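Succinate-acetate/proton symporter SatP (Escherichia coli K-12, PDB 5ZUG) probably carries acetate and succinate across the bacterial membrane, forming a hexameric channel of the GPR1/FUN34/yaaH family. Local coordinates at residues F128-L140 with I151-S165. Numbering follows the deposited sequence.
With BNG (nonyl beta-D-glucopyranoside), chain G.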
# COMPACT_ATOMS: atom_id res chain seq x y z
N PHE A 128 3.19 13.12 -31.76
CA PHE A 128 3.75 11.96 -32.45
C PHE A 128 3.66 10.70 -31.61
O PHE A 128 3.37 9.62 -32.14
CB PHE A 128 5.18 12.24 -32.90
CG PHE A 128 5.76 11.12 -33.72
CD1 PHE A 128 5.26 10.86 -34.99
CD2 PHE A 128 6.81 10.36 -33.25
CE1 PHE A 128 5.79 9.84 -35.76
CE2 PHE A 128 7.35 9.33 -34.03
CZ PHE A 128 6.83 9.09 -35.28
N VAL A 129 3.96 10.76 -30.30
CA VAL A 129 3.90 9.52 -29.52
C VAL A 129 2.47 8.98 -29.53
O VAL A 129 2.25 7.77 -29.63
CB VAL A 129 4.46 9.68 -28.08
CG1 VAL A 129 5.73 10.50 -28.04
CG2 VAL A 129 3.43 10.12 -27.05
N PHE A 130 1.47 9.86 -29.50
CA PHE A 130 0.10 9.38 -29.53
C PHE A 130 -0.32 8.92 -30.93
O PHE A 130 -1.14 8.00 -31.04
CB PHE A 130 -0.86 10.45 -29.02
CG PHE A 130 -1.07 10.41 -27.52
CD1 PHE A 130 -0.17 11.05 -26.67
CD2 PHE A 130 -2.14 9.71 -26.96
CE1 PHE A 130 -0.35 11.03 -25.30
CE2 PHE A 130 -2.33 9.67 -25.59
CZ PHE A 130 -1.43 10.34 -24.75
N PHE A 131 0.21 9.51 -32.00
CA PHE A 131 -0.09 8.99 -33.33
C PHE A 131 0.49 7.60 -33.53
O PHE A 131 -0.22 6.66 -33.89
CB PHE A 131 0.43 9.92 -34.43
CG PHE A 131 0.10 9.44 -35.82
CD1 PHE A 131 -1.17 9.60 -36.34
CD2 PHE A 131 1.06 8.77 -36.58
CE1 PHE A 131 -1.48 9.12 -37.62
CE2 PHE A 131 0.76 8.29 -37.85
CZ PHE A 131 -0.51 8.47 -38.37
N SER A 132 1.80 7.45 -33.28
CA SER A 132 2.47 6.17 -33.47
C SER A 132 1.94 5.08 -32.53
O SER A 132 1.89 3.90 -32.92
CB SER A 132 3.97 6.35 -33.29
OG SER A 132 4.25 6.95 -32.04
N LEU A 133 1.55 5.45 -31.30
CA LEU A 133 0.93 4.48 -30.40
C LEU A 133 -0.41 4.02 -30.93
O LEU A 133 -0.78 2.84 -30.77
CB LEU A 133 0.79 5.06 -29.00
CG LEU A 133 0.27 4.13 -27.88
CD1 LEU A 133 1.15 2.90 -27.72
CD2 LEU A 133 0.12 4.88 -26.56
N THR A 134 -1.18 4.92 -31.55
CA THR A 134 -2.43 4.51 -32.20
C THR A 134 -2.17 3.53 -33.33
O THR A 134 -2.88 2.52 -33.46
CB THR A 134 -3.19 5.73 -32.72
OG1 THR A 134 -3.31 6.69 -31.67
CG2 THR A 134 -4.56 5.32 -33.18
N VAL A 135 -1.14 3.78 -34.14
CA VAL A 135 -0.79 2.81 -35.17
C VAL A 135 -0.28 1.52 -34.53
O VAL A 135 -0.62 0.42 -34.99
CB VAL A 135 0.22 3.40 -36.16
CG1 VAL A 135 0.60 2.34 -37.15
CG2 VAL A 135 -0.39 4.56 -36.88
N LEU A 136 0.53 1.62 -33.47
CA LEU A 136 1.04 0.43 -32.80
C LEU A 136 -0.10 -0.48 -32.35
O LEU A 136 -0.16 -1.66 -32.72
CB LEU A 136 1.91 0.82 -31.60
CG LEU A 136 2.53 -0.28 -30.72
CD1 LEU A 136 3.37 -1.19 -31.55
CD2 LEU A 136 3.39 0.32 -29.59
N PHE A 137 -1.03 0.06 -31.55
CA PHE A 137 -2.15 -0.76 -31.09
C PHE A 137 -2.97 -1.27 -32.27
O PHE A 137 -3.38 -2.44 -32.28
CB PHE A 137 -3.04 0.03 -30.13
CG PHE A 137 -2.58 0.03 -28.69
CD1 PHE A 137 -2.41 -1.16 -27.99
CD2 PHE A 137 -2.36 1.23 -28.01
CE1 PHE A 137 -2.00 -1.16 -26.64
CE2 PHE A 137 -1.95 1.23 -26.68
CZ PHE A 137 -1.78 0.02 -25.98
N ALA A 138 -3.17 -0.44 -33.29
CA ALA A 138 -3.97 -0.87 -34.44
C ALA A 138 -3.35 -2.07 -35.13
O ALA A 138 -4.01 -3.10 -35.32
CB ALA A 138 -4.14 0.28 -35.43
N LEU A 139 -2.06 -1.97 -35.49
CA LEU A 139 -1.40 -3.07 -36.17
C LEU A 139 -1.37 -4.34 -35.32
O LEU A 139 -1.66 -5.43 -35.81
CB LEU A 139 0.02 -2.67 -36.57
CG LEU A 139 0.10 -1.65 -37.71
CD1 LEU A 139 1.54 -1.30 -38.05
CD2 LEU A 139 -0.64 -2.12 -38.95
N LEU A 140 -1.07 -4.21 -34.03
CA LEU A 140 -1.03 -5.39 -33.17
C LEU A 140 -2.42 -5.99 -33.02
O LEU A 140 -2.57 -7.21 -32.88
CB LEU A 140 -0.46 -5.04 -31.80
CG LEU A 140 1.02 -4.72 -31.73
CD1 LEU A 140 1.35 -4.15 -30.36
CD2 LEU A 140 1.83 -5.96 -32.04
N ILE A 151 2.54 -8.55 -39.81
CA ILE A 151 2.06 -7.28 -39.27
C ILE A 151 2.63 -7.05 -37.88
O ILE A 151 3.00 -5.92 -37.52
CB ILE A 151 0.52 -7.21 -39.30
CG1 ILE A 151 0.03 -7.11 -40.74
CG2 ILE A 151 0.00 -6.02 -38.50
CD1 ILE A 151 -1.44 -6.82 -40.85
N ILE A 152 2.74 -8.12 -37.09
CA ILE A 152 3.27 -8.01 -35.74
C ILE A 152 4.76 -7.73 -35.76
O ILE A 152 5.30 -7.14 -34.82
CB ILE A 152 2.90 -9.28 -34.95
CG1 ILE A 152 1.39 -9.29 -34.69
CG2 ILE A 152 3.69 -9.40 -33.63
CD1 ILE A 152 0.93 -10.52 -33.96
N HIS A 153 5.45 -8.11 -36.83
CA HIS A 153 6.83 -7.64 -36.94
C HIS A 153 6.86 -6.17 -37.31
O HIS A 153 7.68 -5.40 -36.78
CB HIS A 153 7.61 -8.48 -37.93
CG HIS A 153 7.99 -9.82 -37.37
ND1 HIS A 153 7.06 -10.80 -37.10
CD2 HIS A 153 9.19 -10.31 -36.99
CE1 HIS A 153 7.68 -11.85 -36.58
NE2 HIS A 153 8.97 -11.58 -36.51
N PHE A 154 5.94 -5.75 -38.18
CA PHE A 154 5.87 -4.36 -38.60
C PHE A 154 5.46 -3.46 -37.44
O PHE A 154 6.07 -2.41 -37.21
CB PHE A 154 4.91 -4.25 -39.79
CG PHE A 154 4.86 -2.89 -40.42
CD1 PHE A 154 6.01 -2.30 -40.95
CD2 PHE A 154 3.65 -2.20 -40.52
CE1 PHE A 154 5.96 -1.04 -41.54
CE2 PHE A 154 3.58 -0.94 -41.11
CZ PHE A 154 4.74 -0.36 -41.62
N ALA A 155 4.43 -3.87 -36.70
CA ALA A 155 4.02 -3.15 -35.49
C ALA A 155 5.20 -2.99 -34.54
O ALA A 155 5.29 -1.98 -33.84
CB ALA A 155 2.88 -3.89 -34.80
N GLY A 156 6.07 -4.00 -34.47
CA GLY A 156 7.26 -3.90 -33.63
C GLY A 156 8.14 -2.71 -33.96
O GLY A 156 8.59 -1.99 -33.06
N TRP A 157 8.40 -2.47 -35.25
CA TRP A 157 9.24 -1.34 -35.64
C TRP A 157 8.55 -0.00 -35.34
O TRP A 157 9.19 0.96 -34.88
CB TRP A 157 9.62 -1.45 -37.11
CG TRP A 157 10.60 -2.53 -37.30
CD1 TRP A 157 10.36 -3.78 -37.79
CD2 TRP A 157 11.99 -2.50 -36.91
NE1 TRP A 157 11.51 -4.53 -37.75
CE2 TRP A 157 12.53 -3.78 -37.22
CE3 TRP A 157 12.82 -1.54 -36.34
CZ2 TRP A 157 13.87 -4.11 -36.97
CZ3 TRP A 157 14.15 -1.87 -36.09
CH2 TRP A 157 14.66 -3.14 -36.41
N ILE A 158 7.24 0.08 -35.58
CA ILE A 158 6.53 1.29 -35.19
C ILE A 158 6.60 1.48 -33.68
O ILE A 158 6.77 2.61 -33.19
CB ILE A 158 5.07 1.24 -35.69
CG1 ILE A 158 5.06 1.26 -37.21
CG2 ILE A 158 4.21 2.36 -35.06
CD1 ILE A 158 3.72 1.45 -37.82
N GLY A 159 6.52 0.39 -32.92
CA GLY A 159 6.61 0.47 -31.47
C GLY A 159 7.97 0.94 -30.99
O GLY A 159 8.07 1.64 -29.98
N LEU A 160 9.04 0.50 -31.66
CA LEU A 160 10.37 0.97 -31.28
C LEU A 160 10.47 2.49 -31.44
O LEU A 160 11.05 3.17 -30.59
CB LEU A 160 11.45 0.27 -32.10
CG LEU A 160 11.62 -1.22 -31.83
CD1 LEU A 160 12.43 -1.89 -32.92
CD2 LEU A 160 12.21 -1.46 -30.46
N ILE A 161 9.91 3.02 -32.53
CA ILE A 161 9.89 4.48 -32.74
C ILE A 161 9.01 5.16 -31.70
O ILE A 161 9.36 6.23 -31.18
CB ILE A 161 9.45 4.84 -34.18
CG1 ILE A 161 10.30 4.14 -35.25
CG2 ILE A 161 9.48 6.33 -34.38
CD1 ILE A 161 11.77 4.22 -35.03
N CYS A 162 7.84 4.58 -31.41
CA CYS A 162 6.94 5.15 -30.41
C CYS A 162 7.64 5.26 -29.07
O CYS A 162 7.56 6.29 -28.39
CB CYS A 162 5.67 4.30 -30.30
SG CYS A 162 4.39 4.98 -29.21
N GLY A 163 8.31 4.20 -28.65
CA GLY A 163 9.03 4.28 -27.39
C GLY A 163 10.14 5.31 -27.40
O GLY A 163 10.30 6.07 -26.44
N ALA A 164 10.92 5.35 -28.49
CA ALA A 164 12.01 6.31 -28.59
C ALA A 164 11.51 7.75 -28.49
O ALA A 164 12.13 8.58 -27.81
CB ALA A 164 12.80 6.09 -29.88
N SER A 165 10.34 8.04 -29.09
CA SER A 165 9.79 9.40 -29.01
C SER A 165 9.53 9.80 -27.57
O SER A 165 9.87 10.92 -27.16
CB SER A 165 8.48 9.56 -29.79
OG SER A 165 8.53 8.97 -31.05
C1 BNG G . 1.87 17.54 -20.24
C2 BNG G . 3.09 18.40 -20.50
C3 BNG G . 2.85 19.66 -19.82
C4 BNG G . 1.88 20.39 -20.67
C5 BNG G . 0.53 19.66 -20.69
C6 BNG G . 0.06 19.36 -22.06
C1' BNG G . 0.79 15.67 -20.83
C2' BNG G . 1.61 14.38 -20.83
C3' BNG G . 0.70 13.20 -21.13
C4' BNG G . 1.51 12.18 -21.97
C5' BNG G . 1.06 10.77 -21.59
C6' BNG G . 1.89 9.88 -22.52
C7' BNG G . 2.01 8.49 -21.90
C8' BNG G . 1.44 7.52 -22.94
C9' BNG G . 2.28 7.63 -24.21
O1 BNG G . 1.69 16.66 -21.21
O2 BNG G . 4.30 17.86 -20.00
O3 BNG G . 4.06 20.43 -19.66
O4 BNG G . 1.78 21.70 -20.14
O5 BNG G . 0.57 18.28 -20.20
O6 BNG G . -0.21 18.01 -21.90
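Leu139 and Ile158 interlock as knobs into holes where segments 128-140 and 151-165 of two consecutive helices run antiparallel, their axes approaching to 8.6 Å. Leu139 sits among Ile151, Phe154, Ala155 and Ile158, its CB 3.6 Å from Ala155 CB and its CD1 beside the Phe154 ring. Ile158 fits among Ser132, Val135, Leu136 and Leu139. With Leu136 CG turned anti to the backbone N (chi1 179°), its two methyls lie over Gly159, where CD1 comes 3.6 Å from CA. Further along, buried Cys162 SG lies against Leu133 CB and 3.5 Å from Ser132 OG. That hydroxyl donates to Phe128 O (2.8 Å), which also accepts from Ser132 N. Losing the hydroxyl of Ser132 to an alanine would probably leave Phe128 O with its backbone donor alone and thin the contact beside Cys162. At the exposed margin, by contrast, Phe128 turns just a ring edge to Ile161 CG2 (3.7 Å) and Ser165 OG. At the same end of helix 124-146, Val129 and Phe130 touch the nonyl tail of the bound detergent. This helical hairpin of the membrane bundle packs through Leu136 and Leu140 on helix 12-31, through Leu133 and Phe137 on helix 65-86, and through Thr134 on helix 98-117.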